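Glycoside hydrolase family 43 (PDB 4QQS) has alpha-L-arabinofuranosidase activity and probably helps break down plant polysaccharides such as xylan, with a five-bladed beta-propeller fold. Local coordinates at residues Y5-G10 / G303-P308; Y272-Y277 / D284-I289. All coordinates share one frame; numbering follows the deposited sequence.

Interaction 1: residues Y5-G10 / G303-P308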
loop_
_atom_site.group_PDB
_atom_site.type_symbol
_atom_site.label_atom_id
_atom_site.label_comp_id
_atom_site.label_asym_id
_atom_site.label_seq_id
_atom_site.Cartn_x
_atom_site.Cartn_y
_atom_site.Cartn_z
ATOM N N TYR A 5 -21.911 -4.317 6.218
ATOM C CA TYR A 5 -20.646 -4.354 6.952
ATOM C C TYR A 5 -20.523 -3.123 7.846
ATOM O O TYR A 5 -21.108 -2.078 7.564
ATOM C CB TYR A 5 -19.433 -4.461 6.012
ATOM C CG TYR A 5 -19.060 -3.185 5.283
ATOM C CD1 TYR A 5 -18.195 -2.260 5.851
ATOM C CD2 TYR A 5 -19.552 -2.914 4.008
ATOM C CE1 TYR A 5 -17.840 -1.098 5.173
ATOM C CE2 TYR A 5 -19.197 -1.762 3.326
ATOM C CZ TYR A 5 -18.340 -0.856 3.919
ATOM O OH TYR A 5 -17.995 0.285 3.232
ATOM N N THR A 6 -19.747 -3.251 8.920
ATOM C CA THR A 6 -19.396 -2.122 9.773
ATOM C C THR A 6 -17.896 -2.167 9.977
ATOM O O THR A 6 -17.364 -3.176 10.433
ATOM C CB THR A 6 -20.105 -2.192 11.145
ATOM O OG1 THR A 6 -21.526 -2.217 10.959
ATOM C CG2 THR A 6 -19.758 -0.995 12.010
ATOM N N ASN A 7 -17.219 -1.079 9.629
ATOM C CA ASN A 7 -15.798 -0.978 9.886
ATOM C C ASN A 7 -15.532 -0.903 11.379
ATOM O O ASN A 7 -16.374 -0.421 12.131
ATOM C CB ASN A 7 -15.226 0.277 9.228
ATOM C CG ASN A 7 -15.014 0.118 7.747
ATOM O OD1 ASN A 7 -14.535 -0.922 7.280
ATOM N ND2 ASN A 7 -15.331 1.164 6.996
ATOM N N PRO A 8 -14.349 -1.347 11.811
ATOM C CA PRO A 8 -13.313 -2.003 11.005
ATOM C C PRO A 8 -13.687 -3.453 10.673
ATOM O O PRO A 8 -14.076 -4.193 11.559
ATOM C CB PRO A 8 -12.086 -1.975 11.929
ATOM C CG PRO A 8 -12.390 -0.927 12.949
ATOM C CD PRO A 8 -13.860 -1.027 13.162
ATOM N N VAL A 9 -13.556 -3.870 9.419
ATOM C CA VAL A 9 -13.987 -5.200 9.008
ATOM C C VAL A 9 -12.970 -6.272 9.383
ATOM O O VAL A 9 -11.766 -6.107 9.161
ATOM C CB VAL A 9 -14.313 -5.289 7.499
ATOM C CG1 VAL A 9 -15.534 -4.458 7.174
ATOM C CG2 VAL A 9 -13.123 -4.891 6.645
ATOM N N GLY A 10 -13.460 -7.360 9.965
ATOM C CA GLY A 10 -12.625 -8.500 10.273
ATOM C C GLY A 10 -12.004 -8.483 11.654
ATOM O O GLY A 10 -11.438 -9.493 12.086
ATOM N N GLY A 303 -16.735 7.851 2.621
ATOM C CA GLY A 303 -16.182 7.470 3.903
ATOM C C GLY A 303 -15.282 8.545 4.471
ATOM O O GLY A 303 -15.166 9.640 3.916
ATOM N N PRO A 304 -14.610 8.233 5.570
ATOM C CA PRO A 304 -14.578 6.910 6.201
ATOM C C PRO A 304 -15.833 6.639 7.018
ATOM O O PRO A 304 -16.357 7.547 7.671
ATOM C CB PRO A 304 -13.357 7.011 7.106
ATOM C CG PRO A 304 -13.339 8.456 7.513
ATOM C CD PRO A 304 -13.774 9.209 6.289
ATOM N N THR A 305 -16.315 5.400 6.987
ATOM C CA THR A 305 -17.528 5.041 7.710
ATOM C C THR A 305 -17.235 4.155 8.907
ATOM O O THR A 305 -16.261 3.402 8.936
ATOM C CB THR A 305 -18.541 4.296 6.825
ATOM O OG1 THR A 305 -18.018 3.014 6.463
ATOM C CG2 THR A 305 -18.898 5.090 5.598
ATOM N N ARG A 306 -18.123 4.253 9.896
ATOM C CA ARG A 306 -18.131 3.366 11.056
ATOM C C ARG A 306 -19.557 3.050 11.467
ATOM O O ARG A 306 -19.859 2.966 12.649
ATOM C CB ARG A 306 -17.427 4.022 12.237
ATOM C CG ARG A 306 -15.953 4.039 12.104
ATOM C CD ARG A 306 -15.402 2.681 12.351
ATOM N NE ARG A 306 -14.452 2.705 13.455
ATOM C CZ ARG A 306 -13.130 2.751 13.316
ATOM N NH1 ARG A 306 -12.564 2.777 12.107
ATOM N NH2 ARG A 306 -12.363 2.758 14.394
ATOM N N SER A 307 -20.429 2.905 10.485
ATOM C CA SER A 307 -21.818 2.538 10.702
ATOM C C SER A 307 -22.168 1.531 9.619
ATOM O O SER A 307 -21.440 1.410 8.645
ATOM C CB SER A 307 -22.714 3.765 10.589
ATOM O OG SER A 307 -22.567 4.387 9.326
ATOM N N PRO A 308 -23.276 0.804 9.779
ATOM C CA PRO A 308 -23.599 -0.239 8.800
ATOM C C PRO A 308 -23.756 0.280 7.366
ATOM O O PRO A 308 -24.502 1.238 7.129
ATOM C CB PRO A 308 -24.924 -0.798 9.320
ATOM C CG PRO A 308 -24.878 -0.536 10.780
ATOM C CD PRO A 308 -24.202 0.785 10.924
HETATM O O HOH W 1 -18.658 1.152 8.432
#
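Residues 5-10 and 303-308 are irregular loops that pass each other obliquely, their end-to-end directions 138° apart. They bring the two chain ends of the five-bladed beta-propeller together, one before strand 16-23 and the other after strand 298-302. The CA atoms come nearest at Thr6 and Pro308, 4.7 Å apart. A CA-H...O contact runs here from Pro308 CA to Tyr5 O. The Asn7 side chain points toward the other loop, with CG anti to its own carbonyl carbon. Its ND2 gives a fairly straight hydrogen bond to Thr305 O (3.1 Å, 160°). The acceptor lies in the amide plane, but the donor sits above the carbonyl plane. The same ND2 bonds Ile289 O on strand 285-295, so the amide is held between two backbone carbonyls. Tyr5 OH and Thr305 OG1 are both hydrogen-bonded to Asp290 OD1. The peptide before Pro8 is cis. Arg306 bends at chi2 and chi3, and its guanidinium lays one face against Pro8, with Pro8 CG 3.8 Å from Arg306 CZ. Arg306 CD meets Asn7 O at 3.3 Å. One water bridges the loops: it accepts from Asn7 N and donates to Thr305 OG1 and to Ser307 O, the last at 2.8 Å.

Interaction 2: residues Y272-Y277 / D284-I289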
loop_
_atom_site.group_PDB
_atom_site.type_symbol
_atom_site.label_atom_id
_atom_site.label_comp_id
_atom_site.label_asym_id
_atom_site.label_seq_id
_atom_site.Cartn_x
_atom_site.Cartn_y
_atom_site.Cartn_z
ATOM N N TYR A 272 -8.064 0.281 3.674
ATOM C CA TYR A 272 -7.177 1.217 4.348
ATOM C C TYR A 272 -7.126 0.923 5.835
ATOM O O TYR A 272 -8.034 0.296 6.383
ATOM C CB TYR A 272 -7.630 2.669 4.095
ATOM C CG TYR A 272 -9.012 2.988 4.617
ATOM C CD1 TYR A 272 -10.154 2.644 3.904
ATOM C CD2 TYR A 272 -9.167 3.622 5.836
ATOM C CE1 TYR A 272 -11.429 2.932 4.396
ATOM C CE2 TYR A 272 -10.438 3.925 6.333
ATOM C CZ TYR A 272 -11.562 3.568 5.618
ATOM O OH TYR A 272 -12.795 3.873 6.155
ATOM N N HIS A 273 -6.066 1.380 6.489
ATOM C CA HIS A 273 -5.987 1.220 7.927
ATOM C C HIS A 273 -6.386 2.492 8.657
ATOM O O HIS A 273 -6.372 3.569 8.094
ATOM C CB HIS A 273 -4.625 0.718 8.387
ATOM C CG HIS A 273 -3.473 1.647 8.180
ATOM N ND1 HIS A 273 -3.377 2.968 8.577
ATOM C CD2 HIS A 273 -2.281 1.322 7.654
ATOM C CE1 HIS A 273 -2.161 3.407 8.257
ATOM N NE2 HIS A 273 -1.482 2.420 7.715
ATOM N N THR A 274 -6.783 2.317 9.914
ATOM C CA THR A 274 -6.969 3.417 10.861
ATOM C C THR A 274 -6.378 2.985 12.202
ATOM O O THR A 274 -6.134 1.806 12.435
ATOM C CB THR A 274 -8.455 3.767 11.061
ATOM O OG1 THR A 274 -9.157 2.592 11.473
ATOM C CG2 THR A 274 -9.075 4.322 9.798
ATOM N N HIS A 275 -6.188 3.922 13.122
ATOM C CA HIS A 275 -5.648 3.538 14.419
ATOM C C HIS A 275 -6.650 2.720 15.203
ATOM O O HIS A 275 -7.829 3.061 15.291
ATOM C CB HIS A 275 -5.256 4.756 15.230
ATOM C CG HIS A 275 -4.202 5.586 14.580
ATOM N ND1 HIS A 275 -2.913 5.164 14.334
ATOM C CD2 HIS A 275 -4.289 6.842 14.102
ATOM C CE1 HIS A 275 -2.259 6.145 13.735
ATOM N NE2 HIS A 275 -3.069 7.178 13.603
ATOM N N THR A 276 -6.169 1.639 15.795
ATOM C CA THR A 276 -7.033 0.792 16.604
ATOM C C THR A 276 -7.517 1.560 17.839
ATOM O O THR A 276 -8.653 1.387 18.289
ATOM C CB THR A 276 -6.298 -0.509 16.992
ATOM O OG1 THR A 276 -5.888 -1.169 15.789
ATOM C CG2 THR A 276 -7.185 -1.439 17.814
ATOM N N TYR A 277 -6.642 2.405 18.376
ATOM C CA TYR A 277 -6.939 3.196 19.561
ATOM C C TYR A 277 -6.740 4.673 19.228
ATOM O O TYR A 277 -5.646 5.214 19.376
ATOM C CB TYR A 277 -6.056 2.762 20.732
ATOM C CG TYR A 277 -6.255 1.310 21.104
ATOM C CD1 TYR A 277 -7.406 0.891 21.758
ATOM C CD2 TYR A 277 -5.305 0.354 20.781
ATOM C CE1 TYR A 277 -7.594 -0.443 22.102
ATOM C CE2 TYR A 277 -5.480 -0.981 21.123
ATOM C CZ TYR A 277 -6.631 -1.373 21.774
ATOM O OH TYR A 277 -6.804 -2.703 22.109
ATOM N N ASP A 284 -0.397 0.305 16.134
ATOM C CA ASP A 284 -1.497 -0.648 16.169
ATOM C C ASP A 284 -2.640 -0.091 15.334
ATOM O O ASP A 284 -3.350 0.820 15.772
ATOM C CB ASP A 284 -1.956 -0.889 17.604
ATOM C CG ASP A 284 -3.009 -1.984 17.711
ATOM O OD1 ASP A 284 -3.613 -2.355 16.692
ATOM O OD2 ASP A 284 -3.266 -2.457 18.839
ATOM N N ARG A 285 -2.781 -0.607 14.115
ATOM C CA ARG A 285 -3.842 -0.181 13.214
ATOM C C ARG A 285 -4.732 -1.369 12.854
ATOM O O ARG A 285 -4.426 -2.526 13.165
ATOM C CB ARG A 285 -3.266 0.525 11.992
ATOM C CG ARG A 285 -2.652 1.873 12.409
ATOM C CD ARG A 285 -1.382 2.252 11.753
ATOM N NE ARG A 285 -0.348 1.227 11.777
ATOM C CZ ARG A 285 0.687 1.312 10.970
ATOM N NH1 ARG A 285 0.778 2.361 10.169
ATOM N NH2 ARG A 285 1.613 0.378 10.948
ATOM N N THR A 286 -5.851 -1.052 12.216
ATOM C CA THR A 286 -6.901 -2.005 11.936
ATOM C C THR A 286 -7.436 -1.769 10.518
ATOM O O THR A 286 -7.267 -0.696 9.957
ATOM C CB THR A 286 -7.994 -1.922 13.020
ATOM O OG1 THR A 286 -8.918 -3.005 12.893
ATOM C CG2 THR A 286 -8.734 -0.614 12.954
ATOM N N VAL A 287 -8.045 -2.795 9.937
ATOM C CA VAL A 287 -8.444 -2.822 8.543
ATOM C C VAL A 287 -9.864 -2.301 8.339
ATOM O O VAL A 287 -10.773 -2.626 9.112
ATOM C CB VAL A 287 -8.347 -4.274 8.012
ATOM C CG1 VAL A 287 -8.792 -4.362 6.566
ATOM C CG2 VAL A 287 -6.926 -4.813 8.151
ATOM N N ASN A 288 -10.050 -1.527 7.271
ATOM C CA ASN A 288 -11.327 -0.919 6.905
ATOM C C ASN A 288 -11.508 -0.984 5.407
ATOM O O ASN A 288 -10.526 -1.026 4.657
ATOM C CB ASN A 288 -11.373 0.553 7.297
ATOM C CG ASN A 288 -11.054 0.775 8.746
ATOM O OD1 ASN A 288 -11.928 0.734 9.607
ATOM N ND2 ASN A 288 -9.785 0.939 9.040
ATOM N N ILE A 289 -12.763 -0.954 4.966
ATOM C CA ILE A 289 -13.083 -0.818 3.551
ATOM C C ILE A 289 -14.109 0.285 3.358
ATOM O O ILE A 289 -14.917 0.569 4.251
ATOM C CB ILE A 289 -13.603 -2.139 2.925
ATOM C CG1 ILE A 289 -14.987 -2.517 3.464
ATOM C CG2 ILE A 289 -12.576 -3.261 3.133
ATOM C CD1 ILE A 289 -15.540 -3.772 2.841
HETATM O O HOH W 2 -3.759 2.857 17.650
#
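Tyr272, His273 and Thr274 all have chi1 near +60°, which sets CG of the first two and OG1 of the third between the backbone N and the carbonyl carbon. They lie on a beta hairpin of the last propeller blade, strand 268-275 against the antiparallel strand 285-295. Tyr272-Asn288 and Thr274-Thr286 are hydrogen-bonded pairs. His273-Val287 and His275-Arg285 are non-hydrogen-bonded pairs. Chi1 of Tyr272 (62°) turns its ring so that one face lies against Asn288 CB, 3.6 Å from the centroid, a CH-pi contact. Asn288 CG, anti to its own carbonyl carbon (chi1 -54°), carries the amide toward Thr274. Asn288 ND2 bonds Thr274 OG1 (3.0 Å) and Tyr272 O. That carbonyl also accepts from Asn288 N, nearly along its C=O axis, so two donors grip it. The Tyr272 hydroxyl is bonded to Asp290 OD2. On the face of His273 and Val287, Arg285 runs beside His273 and sets CD over its ring, 3.9 Å from the centroid. His273 NE2 makes a weak hydrogen bond to OD2 of Asp17, the predicted proton acceptor, so the Arg285 packing lies beside the probable active site. At the turn end, Thr276 N donates to Asp284 O on a lone pair. Thr276 OG1 gives its proton to Asp284 OD1 at 2.7 Å, from above the carboxylate plane.

The chain enters through 5-10 and builds its propeller strands before returning to this loop at 303-308. Interaction 1 closes a loop of nearly the whole chain, with 292 residues between its segments. Interaction 2 is nested inside it and closes only a short turn, six residues between 272-277 and 284-289. The two do not cross. The centres of interaction 1 and interaction 2 lie about 11 Å apart. Pro8 CB packs on Val287 O, Asn7 OD1 lies against Asn288 CA, and Tyr5 OH probably bonds Ile289 O. Arg306 NH1 adds a weak hydrogen bond to Thr274 OG1. Both chain ends are tied to the hairpin of the last blade, next to strand 16-23 of the first blade.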